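Local coordinates for major capsid protein P2 (Pseudoalteromonas phage pm2, PDB 2VVF) that forms the trimeric double jelly-roll building block of the capsid of this lipid-containing marine bacteriophage, at residues A[179-185]-A[246-252]. Sequence-based numbering, arbitrary orientation.
Sequences AAGVDAV and IDSTMDE
Three donors converge on the carbonyl oxygen Gly181 O, where 179-185 meets 246-252. Thr249 N lies 2.6 Å from Gly181 O in the carbonyl plane, though its N-H is bent (135° at the hydrogen). Ser248 OG comes to Gly181 O from above that plane at 2.8 Å, and Thr249 OG1 arrives tilted 30° from it. Ser248 OG stands anti to its own nitrogen (chi1 -164°), which swings the hydroxyl across to this acceptor. Beyond lies a classic beta bulge: Asp183 and Ala184 both face Asp247. Asp247 O takes a 2.8 Å bond from Asp183 N and a weak one from Ala184 N. Asp247 N returns a bond to Ala184 O at 2.8 Å. The antiparallel pairing joins the two middle strands of a four-stranded sheet in the C-terminal jelly roll. On its buried face Ile246 divides its branches, CG2 against Val182 CG1 (3.8 Å) and CG1 beside Val185 CG2, with Leu154 and Tyr219 of the facing sheet closing over this cluster. The loop end is looser: Ala179 CA and Glu252 CA lie 7.4 Å apart. The Glu252 side chain, bent at chi2, spans the gap; Ala180 N meets Glu252 OE1 from above the carboxylate plane at 3.2 Å, while OE2 lies beside Ala179 CB, near the exposed Ala180 and Met250.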
# COMPACT_ATOMS: atom_id res chain seq x y z
N ALA A 179 19.65 -19.43 11.39
CA ALA A 179 20.06 -20.25 12.52
C ALA A 179 18.89 -20.35 13.49
O ALA A 179 18.06 -19.45 13.55
CB ALA A 179 21.28 -19.63 13.20
N ALA A 180 18.83 -21.44 14.24
CA ALA A 180 17.73 -21.65 15.17
C ALA A 180 17.93 -21.11 16.59
O ALA A 180 16.98 -21.02 17.36
CB ALA A 180 17.35 -23.12 15.22
N GLY A 181 19.17 -20.77 16.94
CA GLY A 181 19.46 -20.30 18.29
C GLY A 181 20.03 -18.88 18.41
O GLY A 181 20.81 -18.60 19.32
N VAL A 182 19.63 -17.99 17.51
CA VAL A 182 20.10 -16.61 17.56
C VAL A 182 19.19 -15.76 18.46
O VAL A 182 17.99 -15.64 18.21
CB VAL A 182 20.26 -16.00 16.16
CG1 VAL A 182 20.66 -14.54 16.24
CG2 VAL A 182 21.29 -16.79 15.36
N ASP A 183 19.78 -15.19 19.51
CA ASP A 183 19.03 -14.38 20.47
C ASP A 183 19.03 -12.90 20.09
O ASP A 183 17.98 -12.24 20.09
CB ASP A 183 19.62 -14.53 21.87
CG ASP A 183 19.38 -15.91 22.45
OD1 ASP A 183 18.26 -16.44 22.28
OD2 ASP A 183 20.30 -16.45 23.10
N ALA A 184 20.21 -12.37 19.80
CA ALA A 184 20.35 -10.97 19.44
C ALA A 184 21.52 -10.78 18.49
O ALA A 184 22.42 -11.62 18.42
CB ALA A 184 20.54 -10.12 20.69
N VAL A 185 21.49 -9.68 17.75
CA VAL A 185 22.54 -9.38 16.79
C VAL A 185 22.87 -7.90 16.81
O VAL A 185 22.03 -7.07 17.14
CB VAL A 185 22.16 -9.84 15.36
CG1 VAL A 185 23.25 -9.46 14.36
CG2 VAL A 185 21.89 -11.34 15.34
N ILE A 246 26.95 -11.77 16.64
CA ILE A 246 25.80 -12.64 16.88
C ILE A 246 25.82 -13.34 18.23
O ILE A 246 26.76 -14.05 18.57
CB ILE A 246 25.63 -13.66 15.74
CG1 ILE A 246 25.52 -12.95 14.39
CG2 ILE A 246 24.42 -14.55 15.99
CD1 ILE A 246 26.71 -13.14 13.49
N ASP A 247 24.74 -13.15 18.99
CA ASP A 247 24.59 -13.78 20.29
C ASP A 247 23.69 -15.00 20.13
O ASP A 247 22.47 -14.87 20.02
CB ASP A 247 23.98 -12.81 21.30
CG ASP A 247 25.03 -11.95 21.99
OD1 ASP A 247 26.17 -11.87 21.48
OD2 ASP A 247 24.71 -11.34 23.03
N SER A 248 24.30 -16.18 20.08
CA SER A 248 23.55 -17.42 19.89
C SER A 248 23.41 -18.21 21.19
O SER A 248 24.04 -17.89 22.20
CB SER A 248 24.21 -18.28 18.82
OG SER A 248 23.33 -19.29 18.36
N THR A 249 22.58 -19.24 21.15
CA THR A 249 22.35 -20.11 22.30
C THR A 249 22.69 -21.54 21.91
O THR A 249 22.65 -22.45 22.73
CB THR A 249 20.89 -20.01 22.80
OG1 THR A 249 20.00 -20.38 21.74
CG2 THR A 249 20.58 -18.58 23.23
N MET A 250 23.01 -21.71 20.63
CA MET A 250 23.34 -23.02 20.09
C MET A 250 24.66 -22.97 19.34
O MET A 250 25.09 -21.91 18.90
CB MET A 250 22.24 -23.46 19.12
CG MET A 250 21.19 -24.37 19.72
SD MET A 250 19.75 -24.51 18.64
CE MET A 250 18.75 -23.15 19.24
N ASP A 251 25.28 -24.13 19.18
CA ASP A 251 26.52 -24.22 18.42
C ASP A 251 26.18 -24.88 17.09
O ASP A 251 26.06 -26.10 17.01
CB ASP A 251 27.56 -25.05 19.17
CG ASP A 251 28.91 -24.35 19.27
OD1 ASP A 251 29.66 -24.37 18.27
OD2 ASP A 251 29.20 -23.77 20.34
N GLU A 252 25.98 -24.06 16.07
CA GLU A 252 25.59 -24.57 14.76
C GLU A 252 26.23 -23.78 13.63
O GLU A 252 26.86 -22.75 13.85
CB GLU A 252 24.06 -24.52 14.62
CG GLU A 252 23.52 -23.13 14.29
CD GLU A 252 22.29 -22.77 15.10
OE1 GLU A 252 21.24 -23.43 14.92
OE2 GLU A 252 22.36 -21.82 15.91